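PDB 1V9N: malate dehydrogenase from Pyrococcus horikoshii, which catalyses the NAD-dependent, reversible oxidation of (S)-malate to oxaloacetate as a homodimer of the LDH2/MDH2 oxidoreductase family. Local coordinates for residues 163-171 with 246-254. Numbering follows the deposited sequence.
Sequences RILGTNPIA and YGLSLMVDI. With NDP (NADPH dihydro-nicotinamide-adenine-dinucleotide phosphate), chain B.
Asn168 reaches from a loop onto the 246-254 part of helix 242-258 and illustrates how one buried amide can fasten an irregular chain to a helix. Its CB lies against Val252, 3.4 Å from CG1. With CG anti to the carbonyl carbon (chi1 -51°), the amide is carried on past Val252, and Asn168 CG lies 3.9 Å from Val252 CG1. OD1 turns to Ser151, a weak bond, while Asn168 ND2 gives a nearly straight hydrogen bond (166°) to Ser249 O (3.1 Å), which lies in the amide plane. Asp253 N, the helix's own donor, reaches that carbonyl from the opposite face. Asn168 ND2 also makes a more bent bond (137°) to Asp253 OD2 at 3.1 Å, meeting it from above the carboxylate plane; Ser265, which also bonds Asn168 ND2, and Asn150 hold the same carboxylate. A leucine in place of Asn168 would probably leave Ser249 O and Asp253 OD2 each without this donor and remove the amide's tie to the helix. Apolar contacts continue along the segment: Leu165 CD1 lies 3.3 Å from Tyr246 CD1, approaching the ring obliquely, and Ile170 CD1 presses on the selenomethionine methyl, Met251 CE. Across the loop from the helix, Pro169 CD packs 3.6 Å from nicotinamide C4N of NADPH. Helix 242-258 thus backs the loop leading into strand 170-174, with Met251 and Val252 resting on the adjacent strand 144-149 and Tyr246 bonded to Trp320 of the second subunit.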
ATOM      1  N   ARG A 163     -20.831  -5.294   5.914  1.00 34.12           N
ATOM      2  CA  ARG A 163     -20.005  -4.096   5.887  1.00 33.99           C
ATOM      3  C   ARG A 163     -19.135  -4.259   7.127  1.00 32.87           C
ATOM      4  O   ARG A 163     -19.618  -4.090   8.244  1.00 31.60           O
ATOM      5  CB  ARG A 163     -20.831  -2.823   6.070  1.00 34.70           C
ATOM      6  CG  ARG A 163     -21.769  -2.439   4.949  1.00 38.40           C
ATOM      7  CD  ARG A 163     -22.371  -1.079   5.279  1.00 40.15           C
ATOM      8  NE  ARG A 163     -23.316  -0.602   4.274  1.00 43.97           N
ATOM      9  CZ  ARG A 163     -23.941   0.569   4.344  1.00 45.44           C
ATOM     10  NH1 ARG A 163     -23.721   1.381   5.372  1.00 44.10           N
ATOM     11  NH2 ARG A 163     -24.785   0.931   3.387  1.00 47.67           N
ATOM     12  N   ILE A 164     -17.866  -4.596   6.948  1.00 32.16           N
ATOM     13  CA  ILE A 164     -16.998  -4.767   8.105  1.00 31.53           C
ATOM     14  C   ILE A 164     -15.693  -3.999   8.018  1.00 28.81           C
ATOM     15  O   ILE A 164     -15.157  -3.577   9.040  1.00 25.71           O
ATOM     16  CB  ILE A 164     -16.717  -6.270   8.366  1.00 34.40           C
ATOM     17  CG1 ILE A 164     -17.888  -6.864   9.151  1.00 35.43           C
ATOM     18  CG2 ILE A 164     -15.403  -6.456   9.118  1.00 35.77           C
ATOM     19  CD1 ILE A 164     -17.630  -8.234   9.701  1.00 38.32           C
ATOM     20  N   LEU A 165     -15.191  -3.808   6.800  1.00 27.26           N
ATOM     21  CA  LEU A 165     -13.937  -3.088   6.593  1.00 25.05           C
ATOM     22  C   LEU A 165     -14.185  -1.631   6.204  1.00 24.23           C
ATOM     23  O   LEU A 165     -15.233  -1.294   5.645  1.00 22.87           O
ATOM     24  CB  LEU A 165     -13.122  -3.770   5.491  1.00 25.47           C
ATOM     25  CG  LEU A 165     -12.865  -5.273   5.650  1.00 25.27           C
ATOM     26  CD1 LEU A 165     -12.159  -5.788   4.412  1.00 25.04           C
ATOM     27  CD2 LEU A 165     -12.032  -5.534   6.894  1.00 25.33           C
ATOM     28  N   GLY A 166     -13.214  -0.769   6.489  1.00 22.31           N
ATOM     29  CA  GLY A 166     -13.359   0.631   6.136  1.00 21.74           C
ATOM     30  C   GLY A 166     -12.811   0.898   4.746  1.00 21.26           C
ATOM     31  O   GLY A 166     -12.135   0.047   4.170  1.00 22.18           O
ATOM     32  N   THR A 167     -13.108   2.071   4.196  1.00 21.20           N
ATOM     33  CA  THR A 167     -12.613   2.431   2.875  1.00 20.89           C
ATOM     34  C   THR A 167     -11.132   2.812   2.982  1.00 20.09           C
ATOM     35  O   THR A 167     -10.460   3.091   1.987  1.00 19.78           O
ATOM     36  CB  THR A 167     -13.449   3.570   2.272  1.00 20.04           C
ATOM     37  OG1 THR A 167     -13.693   4.573   3.265  1.00 20.66           O
ATOM     38  CG2 THR A 167     -14.784   3.023   1.773  1.00 18.96           C
ATOM     39  N   ASN A 168     -10.660   2.805   4.223  1.00 17.82           N
ATOM     40  CA  ASN A 168      -9.272   3.056   4.605  1.00 18.69           C
ATOM     41  C   ASN A 168      -8.319   3.461   3.489  1.00 17.65           C
ATOM     42  O   ASN A 168      -7.674   2.619   2.868  1.00 19.06           O
ATOM     43  CB  ASN A 168      -8.759   1.802   5.307  1.00 17.41           C
ATOM     44  CG  ASN A 168      -9.690   1.352   6.415  1.00 16.73           C
ATOM     45  OD1 ASN A 168     -10.619   2.074   6.781  1.00 18.84           O
ATOM     46  ND2 ASN A 168      -9.446   0.171   6.962  1.00 14.15           N
ATOM     47  N   PRO A 169      -8.186   4.773   3.252  1.00 17.74           N
ATOM     48  CA  PRO A 169      -7.306   5.271   2.197  1.00 18.50           C
ATOM     49  C   PRO A 169      -5.820   5.225   2.524  1.00 19.07           C
ATOM     50  O   PRO A 169      -5.420   5.081   3.684  1.00 18.12           O
ATOM     51  CB  PRO A 169      -7.808   6.698   1.991  1.00 18.85           C
ATOM     52  CG  PRO A 169      -8.132   7.120   3.391  1.00 18.84           C
ATOM     53  CD  PRO A 169      -8.841   5.886   3.963  1.00 15.99           C
ATOM     54  N   ILE A 170      -5.017   5.335   1.471  1.00 17.86           N
ATOM     55  CA  ILE A 170      -3.567   5.357   1.564  1.00 18.54           C
ATOM     56  C   ILE A 170      -3.100   6.520   0.707  1.00 18.39           C
ATOM     57  O   ILE A 170      -3.535   6.665  -0.435  1.00 18.49           O
ATOM     58  CB  ILE A 170      -2.925   4.079   0.997  1.00 21.37           C
ATOM     59  CG1 ILE A 170      -3.317   2.871   1.847  1.00 22.51           C
ATOM     60  CG2 ILE A 170      -1.410   4.253   0.938  1.00 22.49           C
ATOM     61  CD1 ILE A 170      -2.823   1.543   1.290  1.00 24.99           C
ATOM     62  N   ALA A 171      -2.221   7.352   1.253  1.00 16.18           N
ATOM     63  CA  ALA A 171      -1.710   8.483   0.499  1.00 15.61           C
ATOM     64  C   ALA A 171      -0.198   8.608   0.632  1.00 15.75           C
ATOM     65  O   ALA A 171       0.357   8.405   1.713  1.00 14.35           O
ATOM     66  CB  ALA A 171      -2.378   9.772   0.968  1.00 14.80           C
ATOM     67  N   TYR A 246      -8.701  -5.979  -0.288  1.00 18.97           N
ATOM     68  CA  TYR A 246      -9.145  -6.381   1.042  1.00 20.24           C
ATOM     69  C   TYR A 246      -7.948  -6.407   1.999  1.00 18.40           C
ATOM     70  O   TYR A 246      -8.054  -5.994   3.153  1.00 16.68           O
ATOM     71  CB  TYR A 246      -9.848  -7.749   0.914  1.00 18.12           C
ATOM     72  CG  TYR A 246      -9.959  -8.653   2.131  1.00 19.85           C
ATOM     73  CD1 TYR A 246     -10.151  -8.149   3.419  1.00 19.25           C
ATOM     74  CD2 TYR A 246      -9.939 -10.038   1.967  1.00 19.42           C
ATOM     75  CE1 TYR A 246     -10.322  -9.017   4.512  1.00 19.84           C
ATOM     76  CE2 TYR A 246     -10.108 -10.901   3.037  1.00 17.13           C
ATOM     77  CZ  TYR A 246     -10.298 -10.397   4.303  1.00 19.54           C
ATOM     78  OH  TYR A 246     -10.457 -11.289   5.346  1.00 20.13           O
ATOM     79  N   GLY A 247      -6.805  -6.867   1.504  1.00 19.50           N
ATOM     80  CA  GLY A 247      -5.617  -6.914   2.334  1.00 19.03           C
ATOM     81  C   GLY A 247      -5.100  -5.519   2.642  1.00 18.93           C
ATOM     82  O   GLY A 247      -4.695  -5.236   3.766  1.00 21.34           O
ATOM     83  N   LEU A 248      -5.113  -4.651   1.637  1.00 17.90           N
ATOM     84  CA  LEU A 248      -4.657  -3.275   1.796  1.00 19.03           C
ATOM     85  C   LEU A 248      -5.493  -2.571   2.862  1.00 19.04           C
ATOM     86  O   LEU A 248      -4.982  -1.759   3.635  1.00 16.94           O
ATOM     87  CB  LEU A 248      -4.771  -2.529   0.462  1.00 18.81           C
ATOM     88  CG  LEU A 248      -3.806  -2.973  -0.646  1.00 19.57           C
ATOM     89  CD1 LEU A 248      -4.238  -2.384  -1.980  1.00 17.28           C
ATOM     90  CD2 LEU A 248      -2.387  -2.529  -0.298  1.00 20.67           C
ATOM     91  N   SER A 249      -6.785  -2.880   2.896  1.00 17.98           N
ATOM     92  CA  SER A 249      -7.672  -2.279   3.883  1.00 18.20           C
ATOM     93  C   SER A 249      -7.257  -2.706   5.284  1.00 16.80           C
ATOM     94  O   SER A 249      -7.306  -1.911   6.221  1.00 18.46           O
ATOM     95  CB  SER A 249      -9.124  -2.692   3.630  1.00 18.65           C
ATOM     96  OG  SER A 249      -9.969  -2.142   4.620  1.00 24.47           O
ATOM     97  N   LEU A 250      -6.850  -3.963   5.423  1.00 18.25           N
ATOM     98  CA  LEU A 250      -6.416  -4.491   6.716  1.00 18.90           C
ATOM     99  C   LEU A 250      -5.074  -3.896   7.136  1.00 18.07           C
ATOM    100  O   LEU A 250      -4.839  -3.630   8.313  1.00 17.89           O
ATOM    101  CB  LEU A 250      -6.306  -6.015   6.660  1.00 18.07           C
ATOM    102  CG  LEU A 250      -7.605  -6.791   6.429  1.00 21.13           C
ATOM    103  CD1 LEU A 250      -7.342  -8.277   6.671  1.00 19.64           C
ATOM    104  CD2 LEU A 250      -8.701  -6.285   7.373  1.00 19.33           C
HETATM  105  N   MSE A 251      -4.188  -3.704   6.167  1.00 17.94           N
HETATM  106  CA  MSE A 251      -2.887  -3.113   6.447  1.00 18.84           C
HETATM  107  C   MSE A 251      -3.127  -1.776   7.137  1.00 15.84           C
HETATM  108  O   MSE A 251      -2.516  -1.473   8.159  1.00 14.91           O
HETATM  109  CB  MSE A 251      -2.117  -2.891   5.140  1.00 21.01           C
HETATM  110  CG  MSE A 251      -0.807  -2.140   5.308  1.00 24.94           C
HETATM  111 SE   MSE A 251       0.148  -1.951   3.626  1.00 37.87          SE
HETATM  112  CE  MSE A 251      -0.705  -0.361   2.987  1.00 25.69           C
ATOM    113  N   VAL A 252      -4.035  -0.981   6.579  1.00 14.37           N
ATOM    114  CA  VAL A 252      -4.361   0.320   7.150  1.00 14.89           C
ATOM    115  C   VAL A 252      -4.857   0.210   8.596  1.00 16.75           C
ATOM    116  O   VAL A 252      -4.408   0.958   9.468  1.00 16.28           O
ATOM    117  CB  VAL A 252      -5.439   1.043   6.315  1.00 16.34           C
ATOM    118  CG1 VAL A 252      -5.909   2.301   7.039  1.00 16.75           C
ATOM    119  CG2 VAL A 252      -4.893   1.390   4.951  1.00 13.37           C
ATOM    120  N   ASP A 253      -5.783  -0.713   8.848  1.00 17.72           N
ATOM    121  CA  ASP A 253      -6.331  -0.899  10.194  1.00 18.29           C
ATOM    122  C   ASP A 253      -5.290  -1.433  11.177  1.00 17.14           C
ATOM    123  O   ASP A 253      -5.315  -1.107  12.362  1.00 17.83           O
ATOM    124  CB  ASP A 253      -7.529  -1.855  10.163  1.00 21.42           C
ATOM    125  CG  ASP A 253      -8.860  -1.134  10.316  1.00 25.13           C
ATOM    126  OD1 ASP A 253      -8.977  -0.256  11.201  1.00 26.87           O
ATOM    127  OD2 ASP A 253      -9.796  -1.458   9.564  1.00 28.03           O
ATOM    128  N   ILE A 254      -4.383  -2.265  10.688  1.00 15.45           N
ATOM    129  CA  ILE A 254      -3.347  -2.822  11.542  1.00 15.60           C
ATOM    130  C   ILE A 254      -2.366  -1.718  11.945  1.00 17.03           C
ATOM    131  O   ILE A 254      -1.989  -1.610  13.111  1.00 17.66           O
ATOM    132  CB  ILE A 254      -2.597  -3.966  10.814  1.00 15.75           C
ATOM    133  CG1 ILE A 254      -3.538  -5.161  10.636  1.00 15.48           C
ATOM    134  CG2 ILE A 254      -1.353  -4.376  11.602  1.00 16.69           C
ATOM    135  CD1 ILE A 254      -2.966  -6.285   9.776  1.00 15.23           C
TER
HETATM  136  PA  NDP B 401      -9.551   8.485  -7.069  1.00 27.15           P
HETATM  137  O1A NDP B 401     -10.211   9.738  -7.348  1.00 29.38           O
HETATM  138  O2A NDP B 401      -9.879   7.203  -7.786  1.00 28.04           O
HETATM  139  O5B NDP B 401      -7.939   8.763  -7.192  1.00 28.10           O
HETATM  140  C5B NDP B 401      -6.977   7.722  -6.943  1.00 26.61           C
HETATM  141  C4B NDP B 401      -5.598   8.382  -7.123  1.00 25.06           C
HETATM  142  O4B NDP B 401      -5.243   8.114  -8.492  1.00 26.29           O
HETATM  143  C3B NDP B 401      -5.486   9.871  -6.948  1.00 25.38           C
HETATM  144  O3B NDP B 401      -4.207  10.151  -6.302  1.00 21.60           O
HETATM  145  C2B NDP B 401      -5.534  10.473  -8.307  1.00 23.71           C
HETATM  146  O2B NDP B 401      -4.927  11.764  -8.488  1.00 23.34           O
HETATM  147  C1B NDP B 401      -4.956   9.360  -9.126  1.00 25.55           C
HETATM  148  N9A NDP B 401      -5.510   9.231 -10.502  1.00 29.54           N
HETATM  149  C8A NDP B 401      -6.847   9.412 -10.959  1.00 29.06           C
HETATM  150  N7A NDP B 401      -6.938   9.183 -12.249  1.00 30.72           N
HETATM  151  C5A NDP B 401      -5.686   8.847 -12.676  1.00 30.65           C
HETATM  152  C6A NDP B 401      -5.111   8.480 -13.935  1.00 31.23           C
HETATM  153  N6A NDP B 401      -5.878   8.410 -15.028  1.00 31.29           N
HETATM  154  N1A NDP B 401      -3.766   8.193 -14.019  1.00 30.98           N
HETATM  155  C2A NDP B 401      -2.971   8.258 -12.902  1.00 29.37           C
HETATM  156  N3A NDP B 401      -3.417   8.589 -11.672  1.00 28.90           N
HETATM  157  C4A NDP B 401      -4.795   8.875 -11.622  1.00 30.06           C
HETATM  158  O3  NDP B 401      -9.554   8.110  -5.543  1.00 29.05           O
HETATM  159  PN  NDP B 401     -10.600   7.730  -4.413  1.00 28.90           P
HETATM  160  O1N NDP B 401     -10.222   6.391  -3.974  1.00 27.75           O
HETATM  161  O2N NDP B 401     -11.920   7.894  -5.111  1.00 31.25           O
HETATM  162  O5D NDP B 401     -10.310   8.867  -3.338  1.00 27.80           O
HETATM  163  C5D NDP B 401     -11.371   9.599  -2.661  1.00 29.72           C
HETATM  164  C4D NDP B 401     -10.761  10.648  -1.653  1.00 28.48           C
HETATM  165  O4D NDP B 401     -11.401  10.429  -0.409  1.00 29.86           O
HETATM  166  C3D NDP B 401      -9.244  10.542  -1.357  1.00 27.84           C
HETATM  167  O3D NDP B 401      -8.706  11.871  -1.321  1.00 27.28           O
HETATM  168  C2D NDP B 401      -9.138   9.800  -0.036  1.00 27.69           C
HETATM  169  O2D NDP B 401      -7.965  10.152   0.665  1.00 24.57           O
HETATM  170  C1D NDP B 401     -10.463  10.224   0.650  1.00 27.73           C
HETATM  171  N1N NDP B 401     -11.016   9.210   1.587  1.00 25.33           N
HETATM  172  C2N NDP B 401     -11.060   9.577   2.961  1.00 24.99           C
HETATM  173  C3N NDP B 401     -11.609   8.595   3.884  1.00 25.12           C
HETATM  174  C7N NDP B 401     -11.692   8.917   5.313  1.00 24.05           C
HETATM  175  O7N NDP B 401     -12.152   8.139   6.157  1.00 24.91           O
HETATM  176  N7N NDP B 401     -11.251  10.120   5.773  1.00 24.05           N
HETATM  177  C4N NDP B 401     -12.065   7.348   3.358  1.00 27.27           C
HETATM  178  C5N NDP B 401     -12.005   7.008   2.013  1.00 26.71           C
HETATM  179  C6N NDP B 401     -11.485   7.941   1.118  1.00 26.04           C
HETATM  180  P2B NDP B 401      -5.673  13.125  -8.549  1.00 26.07           P
HETATM  181  O1X NDP B 401      -4.973  13.813  -9.646  1.00 25.43           O
HETATM  182  O2X NDP B 401      -5.511  13.853  -7.253  1.00 24.13           O
HETATM  183  O3X NDP B 401      -7.147  12.893  -8.864  1.00 24.43           O
HETATM  184  O   HOH W   1     -10.821  -2.378   7.479  1.00 36.75           O